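Local coordinates for galactose-binding like protein (Bacteroides thetaiotaomicron, PDB 7M1A), which is a SusE-like protein, seen here as its calcium-binding, galactose-binding-like domain, and probably binds or helps to process sugars, at residues M1-T6 with F60-L65; A66-F71 with V110-M115. All coordinates share one frame; numbering follows the deposited sequence.

Contact 1 of 2, residues M1-T6 with F60-L65; sequences MELDKT and FDLGVL
L3 meets L62 and V64 through one methyl, CD1. L3 CD1 lies 4.0 Å from L62 CD1 and 4.3 Å from V64 CG2. CB of L3 points toward 60-65. Its CG stands beside the backbone N (chi1 -63°), and the extended second torsion (-167°) carries CD1 across to both partners. L62 adopts the same shape, and the two leucines cross obliquely. No direct hydrogen bond joins the segments. One water does so instead: it donates to D4 O and to L62 O, at 2.8 Å each, and so joins two carbonyls that are themselves 4.5 Å apart, D4 O to L62 O. Each segment also carries an Asx turn. D4 OD1 takes T6 N and T6 OG1 (2.7 Å for OG1), both from the same face above its carboxylate plane. D61 OD1 accepts from G63 N at 2.8 Å, where the chain turns a corner. D61 also forms salt bridges, through OD1 to R152 and through OD2 to R9 of the second subunit. F175 of strand 169-176 touches L62 and is backbone hydrogen-bonded to L3. The N-terminal residues thus pack on the corner of strand 56-66, at the edge of a beta-sandwich core as in galactose-binding-like domains.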
loop_
_atom_site.group_PDB
_atom_site.type_symbol
_atom_site.label_atom_id
_atom_site.label_comp_id
_atom_site.label_asym_id
_atom_site.label_seq_id
_atom_site.Cartn_x
_atom_site.Cartn_y
_atom_site.Cartn_z
HETATM N N MSE A 1 0.312 -11.997 -23.514
HETATM C CA MSE A 1 -0.759 -11.964 -22.479
HETATM C C MSE A 1 -0.696 -10.711 -21.634
HETATM O O MSE A 1 0.401 -10.215 -21.377
HETATM C CB MSE A 1 -0.712 -13.193 -21.545
HETATM C CG MSE A 1 0.369 -13.245 -20.424
HETATM SE SE MSE A 1 -0.105 -14.685 -19.159
HETATM C CE MSE A 1 -1.178 -13.809 -17.752
ATOM N N GLU A 2 -1.874 -10.206 -21.244
ATOM C CA GLU A 2 -1.928 -9.147 -20.275
ATOM C C GLU A 2 -1.566 -9.769 -18.921
ATOM O O GLU A 2 -2.138 -10.780 -18.475
ATOM C CB GLU A 2 -3.326 -8.525 -20.274
ATOM C CG GLU A 2 -3.419 -7.431 -19.231
ATOM C CD GLU A 2 -4.725 -6.656 -19.255
ATOM O OE1 GLU A 2 -5.298 -6.464 -20.361
ATOM O OE2 GLU A 2 -5.055 -6.171 -18.176
ATOM N N LEU A 3 -0.683 -9.105 -18.177
ATOM C CA LEU A 3 -0.361 -9.651 -16.855
ATOM C C LEU A 3 -1.553 -9.479 -15.920
ATOM O O LEU A 3 -2.309 -8.499 -16.024
ATOM C CB LEU A 3 0.855 -8.926 -16.278
ATOM C CG LEU A 3 2.194 -9.067 -17.035
ATOM C CD1 LEU A 3 3.357 -8.564 -16.160
ATOM C CD2 LEU A 3 2.477 -10.501 -17.524
ATOM N N ASP A 4 -1.782 -10.460 -15.055
ATOM C CA ASP A 4 -2.943 -10.540 -14.186
ATOM C C ASP A 4 -2.822 -9.505 -13.061
ATOM O O ASP A 4 -2.026 -9.643 -12.118
ATOM C CB ASP A 4 -3.020 -11.962 -13.608
ATOM C CG ASP A 4 -4.288 -12.162 -12.764
ATOM O OD1 ASP A 4 -4.995 -11.195 -12.498
ATOM O OD2 ASP A 4 -4.481 -13.364 -12.329
ATOM N N LYS A 5 -3.612 -8.435 -13.218
ATOM C CA LYS A 5 -3.576 -7.309 -12.266
ATOM C C LYS A 5 -4.070 -7.680 -10.866
ATOM O O LYS A 5 -3.700 -6.984 -9.915
ATOM C CB LYS A 5 -4.382 -6.103 -12.776
ATOM C CG LYS A 5 -3.759 -5.490 -14.020
ATOM C CD LYS A 5 -4.642 -4.425 -14.632
ATOM C CE LYS A 5 -3.915 -3.682 -15.744
ATOM N NZ LYS A 5 -4.794 -2.681 -16.392
ATOM N N THR A 6 -4.794 -8.827 -10.760
ATOM C CA THR A 6 -5.225 -9.244 -9.432
ATOM C C THR A 6 -4.063 -9.599 -8.518
ATOM O O THR A 6 -4.227 -9.598 -7.285
ATOM C CB THR A 6 -6.306 -10.347 -9.452
ATOM O OG1 THR A 6 -5.637 -11.554 -9.866
ATOM C CG2 THR A 6 -7.530 -10.004 -10.289
ATOM N N PHE A 60 6.054 -1.005 -7.082
ATOM C CA PHE A 60 5.041 -2.057 -6.943
ATOM C C PHE A 60 5.581 -3.383 -7.455
ATOM O O PHE A 60 6.659 -3.443 -8.014
ATOM C CB PHE A 60 3.704 -1.678 -7.586
ATOM C CG PHE A 60 3.745 -1.372 -9.048
ATOM C CD1 PHE A 60 4.138 -0.114 -9.494
ATOM C CD2 PHE A 60 3.390 -2.315 -10.027
ATOM C CE1 PHE A 60 4.074 0.239 -10.861
ATOM C CE2 PHE A 60 3.382 -1.977 -11.408
ATOM C CZ PHE A 60 3.706 -0.715 -11.807
ATOM N N ASP A 61 4.844 -4.453 -7.189
ATOM C CA ASP A 61 5.211 -5.836 -7.447
ATOM C C ASP A 61 4.183 -6.332 -8.446
ATOM O O ASP A 61 2.953 -6.259 -8.192
ATOM C CB ASP A 61 5.126 -6.550 -6.107
ATOM C CG ASP A 61 5.482 -8.007 -6.052
ATOM O OD1 ASP A 61 5.632 -8.665 -7.094
ATOM O OD2 ASP A 61 5.697 -8.481 -4.900
ATOM N N LEU A 62 4.634 -6.944 -9.547
ATOM C CA LEU A 62 3.742 -7.547 -10.548
ATOM C C LEU A 62 3.187 -8.888 -10.066
ATOM O O LEU A 62 2.216 -9.384 -10.662
ATOM C CB LEU A 62 4.458 -7.769 -11.913
ATOM C CG LEU A 62 5.043 -6.501 -12.571
ATOM C CD1 LEU A 62 5.968 -6.863 -13.712
ATOM C CD2 LEU A 62 3.903 -5.591 -13.058
ATOM N N GLY A 63 3.792 -9.483 -9.017
ATOM C CA GLY A 63 3.261 -10.749 -8.534
ATOM C C GLY A 63 3.718 -11.949 -9.359
ATOM O O GLY A 63 3.376 -13.069 -9.019
ATOM N N VAL A 64 4.488 -11.720 -10.425
ATOM C CA VAL A 64 5.012 -12.777 -11.276
ATOM C C VAL A 64 6.356 -12.251 -11.799
ATOM O O VAL A 64 6.562 -11.042 -11.857
ATOM C CB VAL A 64 4.053 -13.042 -12.464
ATOM C CG1 VAL A 64 2.734 -13.661 -11.992
ATOM C CG2 VAL A 64 3.857 -11.787 -13.325
ATOM N N LEU A 65 7.229 -13.171 -12.219
ATOM C CA LEU A 65 8.427 -12.844 -12.971
ATOM C C LEU A 65 8.078 -12.913 -14.444
ATOM O O LEU A 65 7.638 -13.985 -14.935
ATOM C CB LEU A 65 9.553 -13.848 -12.620
ATOM C CG LEU A 65 10.916 -13.619 -13.328
ATOM C CD1 LEU A 65 11.600 -12.296 -12.937
ATOM C CD2 LEU A 65 11.892 -14.789 -13.025
HETATM O O HOH W 1 0.584 -10.572 -12.619
#

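Contact 2 of 2, residues A66-F71 with V110-M115; sequences AKLSRF and VKLLDM
The chain directions of 68-71 and 112-115 differ by 11°, and the backbones stay well apart, with F71 CA 8.9 Å from L113 CA. No hydrogen bond crosses between them. Side chains fill the gap, and all five that touch are buried. F71 contributes the most. L113 CD1 sits 3.6 Å from F71 CB and comes obliquely to its ring. M115, a selenomethionine, reaches the same ring with its terminal methyl: CE lies at the ring edge, 4.1 Å from F71 CD2. Its chain is bent at both chi2 (-68°) and chi3 (-66°), which folds CE back to the ring. The selenium is 5.5 Å from the F71 ring centroid in an oblique Met-aromatic contact. This is face-to-face packing of two antiparallel sheets, the beta sandwich of galactose-binding-like domains: F71 belongs to the sheet of strands 70-74 and 169-176, and L113 and M115 to that of strands 88-96 and 110-116. A classic beta bulge puts L112 and L113 both opposite V93, and CB of each points toward 66-71. L112 CD1 touches L68 CD1 at 3.9 Å, their side chains crossing at about a right angle. On 110-115 itself, K111 NZ donates to D114 OD1 at 2.9 Å in a salt bridge, and meets the syn lone pair of that oxygen. F175 meets the F71 ring and also packs on L68.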
loop_
_atom_site.group_PDB
_atom_site.type_symbol
_atom_site.label_atom_id
_atom_site.label_comp_id
_atom_site.label_asym_id
_atom_site.label_seq_id
_atom_site.Cartn_x
_atom_site.Cartn_y
_atom_site.Cartn_z
ATOM N N ALA A 66 8.266 -11.760 -15.131
ATOM C CA ALA A 66 7.724 -11.721 -16.475
ATOM C C ALA A 66 8.790 -11.282 -17.458
ATOM O O ALA A 66 9.547 -10.310 -17.187
ATOM C CB ALA A 66 6.644 -10.637 -16.566
ATOM N N LYS A 67 8.640 -11.883 -18.642
ATOM C CA LYS A 67 9.372 -11.221 -19.782
ATOM C C LYS A 67 8.430 -10.169 -20.396
ATOM O O LYS A 67 7.392 -10.563 -20.974
ATOM C CB LYS A 67 9.808 -12.228 -20.870
ATOM C CG LYS A 67 10.616 -11.584 -21.982
ATOM C CD LYS A 67 12.018 -11.277 -21.670
ATOM C CE LYS A 67 12.836 -10.982 -22.900
ATOM N NZ LYS A 67 14.220 -10.646 -22.504
ATOM N N LEU A 68 8.702 -8.876 -20.176
ATOM C CA LEU A 68 7.723 -7.888 -20.550
ATOM C C LEU A 68 7.781 -7.681 -22.071
ATOM O O LEU A 68 8.838 -7.571 -22.685
ATOM C CB LEU A 68 8.023 -6.537 -19.885
ATOM C CG LEU A 68 7.859 -6.570 -18.364
ATOM C CD1 LEU A 68 8.216 -5.199 -17.781
ATOM C CD2 LEU A 68 6.435 -6.982 -18.023
ATOM N N SER A 69 6.591 -7.397 -22.643
ATOM C CA SER A 69 6.449 -7.093 -24.071
ATOM C C SER A 69 5.905 -5.680 -24.328
ATOM O O SER A 69 6.409 -4.981 -25.222
ATOM C CB SER A 69 5.599 -8.108 -24.710
ATOM O OG SER A 69 4.293 -8.114 -24.137
ATOM N N ARG A 70 4.921 -5.217 -23.510
ATOM C CA ARG A 70 4.347 -3.909 -23.758
ATOM C C ARG A 70 3.909 -3.277 -22.445
ATOM O O ARG A 70 3.668 -3.977 -21.416
ATOM C CB ARG A 70 3.129 -4.052 -24.718
ATOM C CG ARG A 70 3.454 -4.641 -26.093
ATOM C CD ARG A 70 2.338 -4.390 -27.117
ATOM N NE ARG A 70 2.293 -3.058 -27.709
ATOM C CZ ARG A 70 1.500 -2.076 -27.304
ATOM N NH1 ARG A 70 0.457 -2.360 -26.500
ATOM N NH2 ARG A 70 1.538 -0.859 -27.790
ATOM N N PHE A 71 3.803 -1.925 -22.502
ATOM C CA PHE A 71 3.389 -1.098 -21.381
ATOM C C PHE A 71 2.440 -0.023 -21.882
ATOM O O PHE A 71 2.666 0.518 -22.990
ATOM C CB PHE A 71 4.624 -0.520 -20.668
ATOM C CG PHE A 71 4.298 0.515 -19.632
ATOM C CD1 PHE A 71 3.844 0.155 -18.369
ATOM C CD2 PHE A 71 4.317 1.868 -20.003
ATOM C CE1 PHE A 71 3.585 1.165 -17.451
ATOM C CE2 PHE A 71 4.082 2.840 -19.066
ATOM C CZ PHE A 71 3.710 2.497 -17.807
ATOM N N VAL A 110 16.924 -1.599 -13.187
ATOM C CA VAL A 110 17.304 -1.362 -14.541
ATOM C C VAL A 110 16.201 -0.554 -15.211
ATOM O O VAL A 110 15.009 -0.753 -14.992
ATOM C CB VAL A 110 17.583 -2.717 -15.233
ATOM C CG1 VAL A 110 17.861 -2.582 -16.723
ATOM C CG2 VAL A 110 18.849 -3.331 -14.618
ATOM N N LYS A 111 16.594 0.405 -16.049
ATOM C CA LYS A 111 15.616 1.281 -16.705
ATOM C C LYS A 111 15.086 0.559 -17.952
ATOM O O LYS A 111 15.853 0.150 -18.807
ATOM C CB LYS A 111 16.207 2.639 -17.105
ATOM C CG LYS A 111 15.137 3.576 -17.710
ATOM C CD LYS A 111 15.628 5.009 -17.904
ATOM C CE LYS A 111 16.757 5.104 -18.907
ATOM N NZ LYS A 111 17.065 6.515 -19.146
ATOM N N LEU A 112 13.770 0.343 -17.972
ATOM C CA LEU A 112 13.095 -0.471 -18.996
ATOM C C LEU A 112 12.646 0.438 -20.137
ATOM O O LEU A 112 12.745 0.068 -21.329
ATOM C CB LEU A 112 11.932 -1.222 -18.381
ATOM C CG LEU A 112 12.341 -2.251 -17.299
ATOM C CD1 LEU A 112 10.961 -2.612 -16.686
ATOM C CD2 LEU A 112 12.899 -3.498 -17.965
ATOM N N LEU A 113 12.111 1.626 -19.787
ATOM C CA LEU A 113 11.484 2.501 -20.775
ATOM C C LEU A 113 11.693 3.969 -20.403
ATOM O O LEU A 113 11.511 4.342 -19.242
ATOM C CB LEU A 113 9.936 2.347 -20.806
ATOM C CG LEU A 113 9.440 0.964 -21.291
ATOM C CD1 LEU A 113 7.972 0.762 -20.942
ATOM C CD2 LEU A 113 9.720 0.713 -22.772
ATOM N N ASP A 114 11.991 4.761 -21.459
ATOM C CA ASP A 114 11.942 6.224 -21.371
ATOM C C ASP A 114 10.634 6.637 -22.044
ATOM O O ASP A 114 10.434 6.335 -23.231
ATOM C CB ASP A 114 13.010 6.865 -22.256
ATOM C CG ASP A 114 14.400 6.604 -21.752
ATOM O OD1 ASP A 114 14.662 7.035 -20.650
ATOM O OD2 ASP A 114 15.165 5.855 -22.418
HETATM N N MSE A 115 9.700 7.225 -21.300
HETATM C CA MSE A 115 8.382 7.573 -21.832
HETATM C C MSE A 115 8.275 9.077 -21.983
HETATM O O MSE A 115 8.673 9.859 -21.118
HETATM C CB MSE A 115 7.237 7.083 -20.905
HETATM C CG MSE A 115 7.309 5.604 -20.642
HETATM SE SE MSE A 115 6.935 4.497 -22.246
HETATM C CE MSE A 115 5.055 5.011 -22.475
#

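Both segments of contact 1 come earlier in the chain than those of contact 2. Strand 56-66 is followed directly by strand 70-74, and the chain thereby passes from one sheet to the other. The centres of the contacts are 13 Å apart, yet they touch. L3 CD1 of contact 1 packs 3.9 Å from A66 CB and 3.9 Å from L68 CD2 of contact 2. Contact 2 lies between the sheets, while contact 1 brings the N-terminal residues onto the same core. F175 of strand 169-176 packs against both. The calcium-binding residues T171 and E172 lie on that strand, so both contacts adjoin an element that carries part of the metal site.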